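Local structure of H127A/Y244A mutant of alginate lyase AlyC3 in complex with dimannuronate (Psychromonas sp., 7C8F) at residues 18-23 with 65-70; 99-104 with 253-258; 130-135 with 233-238. The protein probably cleaves alginate by beta-elimination, as family 7 polysaccharide lyases do, and is held here as a double mutant with bound dimannuronate. One frame throughout, in Å; residues are numbered along the deposited sequence.

Overall arrangement
Reading from the N terminus, helix 18-25 is the first element to be tied back: contact 1 closes a loop of 41 residues by laying it against the start of strand 67-72, in the seven-stranded sheet of the beta sandwich. The chain then enters strand 93-103, whose partner in contact 2, segment 253-258, follows after 148 intervening residues. Contact 3 is nested inside that long loop and joins the loop after strand 119-129 to the start of strand 235-240, two strands of the other large sheet. No two contacts cross. Contacts 1 and 2 touch, because strands 67-72 and 250-264 are neighbours; the centre of contact 3 lies about 27 Å from that of contact 2.

Contact 1: residues 18-23 with 65-70; sequences TQFQHV and EALVFK
Gln19 and Phe20, on the short helix 18-25, meet Glu65 and Leu67 where the chain enters strand 67-72, next to the outermost strand 58-60 in one sheet of the jelly-roll beta sandwich of PL7 alginate lyases. The helix is held here by an apolar and a polar contact, and the two come from adjacent residues, Phe20 and Gln19.

The apolar part centres on the Phe20 ring. Leu67 CB stands over one face in a CH-pi contact, 3.9 Å from the centroid of the Phe20 ring and 19° off its normal, displaced toward the rim. The opposite face is covered from within the helix: Gln19 CG, set between the backbone N and the carbonyl carbon (chi1 64°), lies 3.6 Å above the plane of the Phe20 ring, over its centre. The ring is thus clamped on both faces, while its edge, at CE2, points in plane at Glu65 O (3.4 Å). Beyond it, Phe20 also packs on Val60.

The polar part belongs to the Gln19 amide. The Gln19 side chain is bent beyond CG and crosses that of Glu65 at about a right angle. Gln19 NE2 gives Glu65 OE1 a nearly straight hydrogen bond of 2.9 Å (175°), in the amide plane and onto the anti lone pair of the carboxylate oxygen. An alanine here would remove CG and the amide, and would probably open a gap over one Phe20 face and leave Glu65 OE1 without its amide donor.

Two waters add further links. One accepts from Gln19 NE2 and bridges it to Glu65 O; a second donates to Glu65 OE1 (3.0 Å) and to Gln19 OE1 (2.6 Å).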
loop_
_atom_site.group_PDB
_atom_site.type_symbol
_atom_site.label_atom_id
_atom_site.label_comp_id
_atom_site.label_asym_id
_atom_site.label_seq_id
_atom_site.Cartn_x
_atom_site.Cartn_y
_atom_site.Cartn_z
ATOM N N THR B 18 -2.891 15.309 -36.350
ATOM C CA THR B 18 -4.070 15.419 -35.502
ATOM C C THR B 18 -4.340 14.138 -34.730
ATOM O O THR B 18 -4.862 14.196 -33.614
ATOM C CB THR B 18 -5.307 15.806 -36.321
ATOM O OG1 THR B 18 -5.449 14.922 -37.438
ATOM C CG2 THR B 18 -5.198 17.246 -36.813
ATOM N N GLN B 19 -4.012 12.978 -35.308
ATOM C CA GLN B 19 -4.355 11.720 -34.654
ATOM C C GLN B 19 -3.537 11.492 -33.393
ATOM O O GLN B 19 -3.955 10.699 -32.540
ATOM C CB GLN B 19 -4.230 10.535 -35.617
ATOM C CG GLN B 19 -2.833 10.261 -36.139
ATOM C CD GLN B 19 -2.581 10.934 -37.484
ATOM O OE1 GLN B 19 -2.867 12.120 -37.659
ATOM N NE2 GLN B 19 -2.049 10.174 -38.438
ATOM N N PHE B 20 -2.396 12.173 -33.250
ATOM C CA PHE B 20 -1.565 12.067 -32.054
ATOM C C PHE B 20 -1.632 13.287 -31.144
ATOM O O PHE B 20 -1.114 13.239 -30.019
ATOM C CB PHE B 20 -0.104 11.811 -32.435
ATOM C CG PHE B 20 0.079 10.641 -33.373
ATOM C CD1 PHE B 20 -0.300 9.361 -32.990
ATOM C CD2 PHE B 20 0.617 10.821 -34.641
ATOM C CE1 PHE B 20 -0.152 8.290 -33.852
ATOM C CE2 PHE B 20 0.766 9.753 -35.508
ATOM C CZ PHE B 20 0.386 8.482 -35.112
ATOM N N GLN B 21 -2.276 14.367 -31.574
ATOM C CA GLN B 21 -2.172 15.608 -30.820
ATOM C C GLN B 21 -2.698 15.458 -29.400
ATOM O O GLN B 21 -2.088 15.963 -28.454
ATOM C CB GLN B 21 -2.869 16.741 -31.572
ATOM C CG GLN B 21 -1.970 17.276 -32.679
ATOM C CD GLN B 21 -2.692 18.123 -33.695
ATOM O OE1 GLN B 21 -3.890 18.368 -33.586
ATOM N NE2 GLN B 21 -1.958 18.574 -34.701
ATOM N N HIS B 22 -3.829 14.775 -29.218
ATOM C CA HIS B 22 -4.404 14.734 -27.881
ATOM C C HIS B 22 -3.513 13.976 -26.903
ATOM O O HIS B 22 -3.240 14.459 -25.800
ATOM C CB HIS B 22 -5.825 14.172 -27.888
ATOM C CG HIS B 22 -6.415 14.055 -26.520
ATOM N ND1 HIS B 22 -6.498 12.854 -25.848
ATOM C CD2 HIS B 22 -6.922 14.988 -25.682
ATOM C CE1 HIS B 22 -7.047 13.051 -24.662
ATOM N NE2 HIS B 22 -7.320 14.339 -24.539
ATOM N N VAL B 23 -3.057 12.775 -27.271
ATOM C CA VAL B 23 -2.216 12.044 -26.326
ATOM C C VAL B 23 -0.954 12.837 -26.012
ATOM O O VAL B 23 -0.471 12.833 -24.878
ATOM C CB VAL B 23 -1.911 10.605 -26.800
ATOM C CG1 VAL B 23 -1.000 10.601 -28.021
ATOM C CG2 VAL B 23 -1.292 9.794 -25.646
ATOM N N GLU B 65 2.476 8.092 -41.889
ATOM C CA GLU B 65 1.940 8.803 -40.727
ATOM C C GLU B 65 2.016 7.982 -39.446
ATOM O O GLU B 65 1.243 8.219 -38.513
ATOM C CB GLU B 65 0.519 9.340 -40.954
ATOM C CG GLU B 65 0.424 10.293 -42.161
ATOM C CD GLU B 65 -0.795 11.202 -42.127
ATOM O OE1 GLU B 65 -1.566 11.162 -41.148
ATOM O OE2 GLU B 65 -0.984 11.971 -43.094
ATOM N N ALA B 66 2.921 7.013 -39.383
ATOM C CA ALA B 66 3.127 6.293 -38.136
ATOM C C ALA B 66 4.001 7.121 -37.209
ATOM O O ALA B 66 4.962 7.768 -37.640
ATOM C CB ALA B 66 3.799 4.943 -38.391
ATOM N N LEU B 67 3.665 7.096 -35.920
ATOM C CA LEU B 67 4.535 7.655 -34.898
ATOM C C LEU B 67 5.623 6.634 -34.598
ATOM O O LEU B 67 5.329 5.504 -34.174
ATOM C CB LEU B 67 3.718 7.977 -33.648
ATOM C CG LEU B 67 4.488 8.568 -32.469
ATOM C CD1 LEU B 67 5.215 9.863 -32.877
ATOM C CD2 LEU B 67 3.540 8.822 -31.299
ATOM N N VAL B 68 6.875 7.011 -34.827
ATOM C CA VAL B 68 8.008 6.097 -34.763
ATOM C C VAL B 68 8.812 6.365 -33.503
ATOM O O VAL B 68 9.202 7.507 -33.240
ATOM C CB VAL B 68 8.901 6.231 -36.006
ATOM C CG1 VAL B 68 10.110 5.303 -35.890
ATOM C CG2 VAL B 68 8.078 5.951 -37.255
ATOM N N PHE B 69 9.048 5.313 -32.717
ATOM C CA PHE B 69 9.968 5.342 -31.591
ATOM C C PHE B 69 11.124 4.392 -31.872
ATOM O O PHE B 69 10.900 3.224 -32.214
ATOM C CB PHE B 69 9.299 4.856 -30.295
ATOM C CG PHE B 69 8.135 5.684 -29.831
ATOM C CD1 PHE B 69 6.863 5.493 -30.358
ATOM C CD2 PHE B 69 8.299 6.605 -28.803
ATOM C CE1 PHE B 69 5.778 6.220 -29.900
ATOM C CE2 PHE B 69 7.218 7.339 -28.341
ATOM C CZ PHE B 69 5.959 7.150 -28.879
ATOM N N LYS B 70 12.351 4.855 -31.663
ATOM C CA LYS B 70 13.532 4.005 -31.737
ATOM C C LYS B 70 14.415 4.233 -30.520
ATOM O O LYS B 70 14.407 5.313 -29.921
ATOM C CB LYS B 70 14.347 4.332 -33.000
ATOM C CG LYS B 70 13.558 4.143 -34.293
ATOM C CD LYS B 70 14.269 4.757 -35.503
ATOM C CE LYS B 70 15.114 3.742 -36.240
ATOM N NZ LYS B 70 15.707 4.346 -37.470
HETATM O O HOH W 1 -1.242 7.392 -38.269
HETATM O O HOH W 2 -3.386 13.285 -39.976
#

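Contact 2: residues 99-104 with 253-258; sequences AEVEII and AHFNKL
Glu100 faces two residues at once, Asn256 and Lys257, because a beta bulge interrupts the antiparallel pairing of strands 93-103 and 250-264 in the seven-stranded sheet of the sandwich. On one side of the bulge Glu102 and His254 form a regular hydrogen-bonded pair; on the other, Glu100 N donates to Lys257 O. Between them, the bond from Asn256 N to Glu100 O is weak.

The Glu100 side chain shows how such a corner is used. Its CB and CG both rest on Lys257 CB, the latter 3.9 Å from Glu100 CG, as the two side chains cross obliquely. Glu100 CD lies against the same Lys257 CB, also at 3.9 Å. With the chain extended beyond CG, the carboxylate comes beside the Asn256 amide, nearly coplanar with it. Asn256 ND2 meets Glu100 OE1 almost head-on to the C-O bond, at 2.8 Å (156°). The other oxygen, Glu100 OE2, has Lys257 CD nearby and accepts from a water (2.7 Å) that in turn accepts from Lys257 NZ (3.3 Å); the direct gap between Glu100 OE2 and Lys257 NZ is 4.8 Å.

Just past the strand end, Ile104 CG1 sits over one face of the His254 ring, 3.8 Å from its centroid, while His254 NE2 bonds to Glu252. The face of the sheet turned away from Glu100 is apolar: Val101 CG2, set anti to the carbonyl carbon, lies over the Phe255 ring toward its rim, 3.6 Å from Phe255 CE2, and Ile103 CD1 touches Ala253 CB. These residues look into the sandwich, where Phe255 meets Phe69 and Leu123.

The chemistry is therefore divided by face: apolar groups face the other sheet, while on the outer side the amide donor and the nearby ammonium group would probably favour a charged Glu100 carboxylate.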
loop_
_atom_site.group_PDB
_atom_site.type_symbol
_atom_site.label_atom_id
_atom_site.label_comp_id
_atom_site.label_asym_id
_atom_site.label_seq_id
_atom_site.Cartn_x
_atom_site.Cartn_y
_atom_site.Cartn_z
ATOM N N ALA B 99 -3.721 1.668 -28.806
ATOM C CA ALA B 99 -2.670 1.740 -29.758
ATOM C C ALA B 99 -2.798 0.728 -30.887
ATOM O O ALA B 99 -3.442 -0.233 -30.756
ATOM C CB ALA B 99 -1.352 1.510 -29.043
ATOM N N GLU B 100 -2.147 1.032 -31.995
ATOM C CA GLU B 100 -1.987 0.107 -33.112
ATOM C C GLU B 100 -0.494 0.148 -33.367
ATOM O O GLU B 100 0.032 1.155 -33.645
ATOM C CB GLU B 100 -2.789 0.448 -34.334
ATOM C CG GLU B 100 -4.258 0.298 -34.109
ATOM C CD GLU B 100 -5.109 0.752 -35.268
ATOM O OE1 GLU B 100 -4.532 1.257 -36.234
ATOM O OE2 GLU B 100 -6.319 0.593 -35.163
ATOM N N VAL B 101 0.179 -0.971 -33.209
ATOM C CA VAL B 101 1.601 -1.052 -33.268
ATOM C C VAL B 101 2.176 -2.162 -34.133
ATOM O O VAL B 101 1.642 -3.220 -34.206
ATOM C CB VAL B 101 2.112 -1.381 -31.844
ATOM C CG1 VAL B 101 3.611 -1.262 -31.760
ATOM C CG2 VAL B 101 1.459 -0.509 -30.813
ATOM N N GLU B 102 3.305 -1.855 -34.743
ATOM C CA GLU B 102 4.114 -2.783 -35.493
ATOM C C GLU B 102 5.553 -2.674 -35.012
ATOM O O GLU B 102 6.103 -1.637 -35.001
ATOM C CB GLU B 102 4.064 -2.498 -36.988
ATOM C CG GLU B 102 4.852 -3.496 -37.813
ATOM C CD GLU B 102 4.764 -3.235 -39.301
ATOM O OE1 GLU B 102 4.032 -2.360 -39.716
ATOM O OE2 GLU B 102 5.456 -3.919 -40.027
ATOM N N ILE B 103 6.136 -3.775 -34.608
ATOM C CA ILE B 103 7.539 -3.812 -34.214
ATOM C C ILE B 103 8.356 -4.187 -35.444
ATOM O O ILE B 103 8.072 -5.193 -36.110
ATOM C CB ILE B 103 7.762 -4.820 -33.070
ATOM C CG1 ILE B 103 6.792 -4.542 -31.912
ATOM C CG2 ILE B 103 9.212 -4.774 -32.593
ATOM C CD1 ILE B 103 6.993 -3.195 -31.247
ATOM N N ILE B 104 9.366 -3.380 -35.752
ATOM C CA ILE B 104 10.097 -3.491 -37.009
ATOM C C ILE B 104 11.328 -4.359 -36.806
ATOM O O ILE B 104 12.208 -4.024 -36.005
ATOM C CB ILE B 104 10.492 -2.107 -37.537
ATOM C CG1 ILE B 104 9.258 -1.218 -37.664
ATOM C CG2 ILE B 104 11.188 -2.252 -38.886
ATOM C CD1 ILE B 104 8.209 -1.770 -38.608
ATOM N N ALA B 253 9.579 0.810 -33.139
ATOM C CA ALA B 253 8.146 0.567 -33.117
ATOM C C ALA B 253 7.436 1.660 -33.901
ATOM O O ALA B 253 7.750 2.849 -33.748
ATOM C CB ALA B 253 7.609 0.537 -31.682
ATOM N N HIS B 254 6.473 1.257 -34.727
ATOM C CA HIS B 254 5.647 2.173 -35.508
ATOM C C HIS B 254 4.223 2.130 -34.974
ATOM O O HIS B 254 3.589 1.070 -34.974
ATOM C CB HIS B 254 5.677 1.805 -36.995
ATOM C CG HIS B 254 6.995 2.083 -37.645
ATOM N ND1 HIS B 254 7.133 2.217 -39.011
ATOM C CD2 HIS B 254 8.235 2.256 -37.124
ATOM C CE1 HIS B 254 8.398 2.460 -39.302
ATOM N NE2 HIS B 254 9.089 2.486 -38.177
ATOM N N PHE B 255 3.730 3.271 -34.492
ATOM C CA PHE B 255 2.377 3.376 -33.958
ATOM C C PHE B 255 1.497 4.068 -34.995
ATOM O O PHE B 255 1.600 5.285 -35.194
ATOM C CB PHE B 255 2.374 4.212 -32.678
ATOM C CG PHE B 255 2.876 3.488 -31.445
ATOM C CD1 PHE B 255 4.222 3.183 -31.286
ATOM C CD2 PHE B 255 2.003 3.178 -30.413
ATOM C CE1 PHE B 255 4.685 2.535 -30.134
ATOM C CE2 PHE B 255 2.465 2.537 -29.245
ATOM C CZ PHE B 255 3.800 2.215 -29.114
ATOM N N ASN B 256 0.614 3.306 -35.639
ATOM C CA ASN B 256 -0.381 3.920 -36.513
ATOM C C ASN B 256 -1.432 4.680 -35.713
ATOM O O ASN B 256 -2.080 5.590 -36.246
ATOM C CB ASN B 256 -1.022 2.831 -37.381
ATOM C CG ASN B 256 -2.089 3.364 -38.315
ATOM O OD1 ASN B 256 -1.800 4.109 -39.252
ATOM N ND2 ASN B 256 -3.332 2.953 -38.083
ATOM N N LYS B 257 -1.590 4.344 -34.436
ATOM C CA LYS B 257 -2.599 4.947 -33.583
ATOM C C LYS B 257 -2.043 4.980 -32.174
ATOM O O LYS B 257 -1.399 4.024 -31.728
ATOM C CB LYS B 257 -3.893 4.122 -33.608
ATOM C CG LYS B 257 -4.920 4.513 -32.548
ATOM C CD LYS B 257 -6.227 3.740 -32.749
ATOM C CE LYS B 257 -7.257 4.089 -31.692
ATOM N NZ LYS B 257 -8.549 3.382 -31.925
ATOM N N LEU B 258 -2.265 6.096 -31.489
ATOM C CA LEU B 258 -1.952 6.184 -30.067
ATOM C C LEU B 258 -2.907 7.188 -29.453
ATOM O O LEU B 258 -2.876 8.378 -29.802
ATOM C CB LEU B 258 -0.498 6.591 -29.835
ATOM C CG LEU B 258 -0.077 6.632 -28.356
ATOM C CD1 LEU B 258 -0.231 5.264 -27.665
ATOM C CD2 LEU B 258 1.347 7.117 -28.244
HETATM O O HOH W 3 -7.588 0.409 -32.839
HETATM O O HOH W 4 5.138 0.297 -40.306
#

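Contact 3: residues 130-135 with 233-238; sequences LDNQGT and HLLSYF
Leu130 meets His233 edge-on: its CD2 methyl lies in the plane of the imidazole, 3.8 Å from His233 CD2. Leu130 CB points away from 233-238, yet the end of the side chain comes back; CG is anti to the carbonyl carbon (chi1 -68°), and CD2 is the methyl that touches. In His233, CG sits between the backbone N and the carbonyl carbon (chi1 54°), the second torsion sets the turn of the ring, and the next residue, Leu234, puts its CG over the centre of one ring face. A second leucine works by reach. Leu235 has an extended tip, CD1, that presses on the backbone of the opposing turn, 3.7 Å from Asp131 C. One water bridges the segments, donating to Leu130 O and to His233 O, each 2.8 Å from it.

The surface that Leu235 meets is a type I beta turn, Asp131 to Gly134, held from inside by Asp131. Its OD1 accepts from Thr135 N at 2.9 Å, and weakly from Gln133 N as in an Asx turn; its OD2 takes a very short bond from Thr135 OG1 on the syn lone pair. Gly134 fits the backbone shape, since a side chain there would run into the carbonyl oxygen of Gln133. Asn132 OD1 bonds to Asn85.

The turn follows strand 119-129 and docks on the start of strand 235-240, at the dimer interface: His233 stacks on His233 of the second subunit, and Leu130 packs on that same residue.

The contact thus sets apolar tips against a turn braced largely by Asp131, with a water linking backbone carbonyls across it; the N-H groups directed at Asp131 OD1 would probably favour the charged carboxylate.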
loop_
_atom_site.group_PDB
_atom_site.type_symbol
_atom_site.label_atom_id
_atom_site.label_comp_id
_atom_site.label_asym_id
_atom_site.label_seq_id
_atom_site.Cartn_x
_atom_site.Cartn_y
_atom_site.Cartn_z
ATOM N N LEU B 130 2.109 5.850 -3.633
ATOM C CA LEU B 130 0.888 6.163 -2.898
ATOM C C LEU B 130 0.330 7.532 -3.250
ATOM O O LEU B 130 -0.853 7.784 -2.992
ATOM C CB LEU B 130 1.169 6.172 -1.401
ATOM C CG LEU B 130 1.514 4.834 -0.762
ATOM C CD1 LEU B 130 1.915 5.087 0.677
ATOM C CD2 LEU B 130 0.339 3.850 -0.814
ATOM N N ASP B 131 1.155 8.423 -3.804
ATOM C CA ASP B 131 0.790 9.815 -4.049
ATOM C C ASP B 131 1.494 10.277 -5.318
ATOM O O ASP B 131 2.277 9.533 -5.915
ATOM C CB ASP B 131 1.136 10.696 -2.833
ATOM C CG ASP B 131 2.597 10.589 -2.417
ATOM O OD1 ASP B 131 3.456 10.338 -3.278
ATOM O OD2 ASP B 131 2.897 10.769 -1.212
ATOM N N ASN B 132 1.212 11.524 -5.734
ATOM C CA ASN B 132 1.808 12.061 -6.957
ATOM C C ASN B 132 3.306 12.302 -6.820
ATOM O O ASN B 132 3.987 12.477 -7.838
ATOM C CB ASN B 132 1.140 13.381 -7.354
ATOM C CG ASN B 132 -0.227 13.187 -7.957
ATOM O OD1 ASN B 132 -0.426 12.318 -8.799
ATOM N ND2 ASN B 132 -1.176 14.017 -7.549
ATOM N N GLN B 133 3.828 12.304 -5.593
ATOM C CA GLN B 133 5.249 12.487 -5.329
ATOM C C GLN B 133 6.042 11.193 -5.426
ATOM O O GLN B 133 7.275 11.232 -5.382
ATOM C CB GLN B 133 5.440 13.069 -3.924
ATOM C CG GLN B 133 4.996 14.525 -3.786
ATOM C CD GLN B 133 3.499 14.721 -3.986
ATOM O OE1 GLN B 133 2.681 14.016 -3.393
ATOM N NE2 GLN B 133 3.137 15.679 -4.834
ATOM N N GLY B 134 5.376 10.049 -5.538
ATOM C CA GLY B 134 6.074 8.781 -5.619
ATOM C C GLY B 134 6.399 8.119 -4.294
ATOM O O GLY B 134 7.257 7.227 -4.251
ATOM N N THR B 135 5.738 8.511 -3.212
ATOM C CA THR B 135 6.012 7.901 -1.920
ATOM C C THR B 135 5.735 6.401 -1.968
ATOM O O THR B 135 4.686 5.957 -2.455
ATOM C CB THR B 135 5.139 8.571 -0.861
ATOM O OG1 THR B 135 5.308 9.989 -0.965
ATOM C CG2 THR B 135 5.517 8.122 0.534
ATOM N N HIS B 233 -4.023 0.670 -3.804
ATOM C CA HIS B 233 -3.411 1.845 -3.181
ATOM C C HIS B 233 -2.422 2.577 -4.082
ATOM O O HIS B 233 -1.967 3.669 -3.708
ATOM C CB HIS B 233 -2.664 1.428 -1.908
ATOM C CG HIS B 233 -1.670 0.326 -2.135
ATOM N ND1 HIS B 233 -2.023 -0.879 -2.701
ATOM C CD2 HIS B 233 -0.341 0.249 -1.875
ATOM C CE1 HIS B 233 -0.959 -1.662 -2.766
ATOM N NE2 HIS B 233 0.072 -1.008 -2.259
ATOM N N LEU B 234 -2.067 2.025 -5.242
ATOM C CA LEU B 234 -0.985 2.573 -6.054
ATOM C C LEU B 234 -1.543 3.409 -7.204
ATOM O O LEU B 234 -2.214 2.883 -8.096
ATOM C CB LEU B 234 -0.100 1.436 -6.572
ATOM C CG LEU B 234 0.624 0.682 -5.452
ATOM C CD1 LEU B 234 1.269 -0.584 -6.010
ATOM C CD2 LEU B 234 1.671 1.592 -4.807
ATOM N N LEU B 235 -1.257 4.709 -7.187
ATOM C CA LEU B 235 -1.558 5.543 -8.344
ATOM C C LEU B 235 -0.695 5.101 -9.516
ATOM O O LEU B 235 0.501 4.834 -9.357
ATOM C CB LEU B 235 -1.266 7.009 -8.020
ATOM C CG LEU B 235 -2.058 7.609 -6.855
ATOM C CD1 LEU B 235 -1.730 9.093 -6.700
ATOM C CD2 LEU B 235 -3.561 7.416 -7.053
ATOM N N SER B 236 -1.309 5.007 -10.696
ATOM C CA SER B 236 -0.694 4.341 -11.832
ATOM C C SER B 236 -0.750 5.233 -13.069
ATOM O O SER B 236 -1.489 6.226 -13.120
ATOM C CB SER B 236 -1.372 2.988 -12.066
ATOM O OG SER B 236 -1.238 2.177 -10.892
ATOM N N TYR B 237 0.057 4.889 -14.073
ATOM C CA TYR B 237 0.128 5.734 -15.260
ATOM C C TYR B 237 0.553 4.918 -16.466
ATOM O O TYR B 237 1.155 3.844 -16.342
ATOM C CB TYR B 237 1.063 6.935 -15.078
ATOM C CG TYR B 237 2.517 6.622 -14.765
ATOM C CD1 TYR B 237 2.956 6.461 -13.451
ATOM C CD2 TYR B 237 3.458 6.538 -15.785
ATOM C CE1 TYR B 237 4.295 6.216 -13.176
ATOM C CE2 TYR B 237 4.791 6.310 -15.521
ATOM C CZ TYR B 237 5.208 6.142 -14.213
ATOM O OH TYR B 237 6.541 5.896 -13.924
ATOM N N PHE B 238 0.235 5.449 -17.645
ATOM C CA PHE B 238 0.540 4.807 -18.918
ATOM C C PHE B 238 1.842 5.323 -19.522
ATOM O O PHE B 238 2.162 6.514 -19.435
ATOM C CB PHE B 238 -0.549 5.113 -19.949
ATOM C CG PHE B 238 -1.860 4.424 -19.705
ATOM C CD1 PHE B 238 -1.942 3.031 -19.640
ATOM C CD2 PHE B 238 -3.032 5.163 -19.624
ATOM C CE1 PHE B 238 -3.167 2.413 -19.453
ATOM C CE2 PHE B 238 -4.253 4.544 -19.454
ATOM C CZ PHE B 238 -4.326 3.167 -19.362
HETATM O O HOH W 5 -2.622 5.804 -2.065
#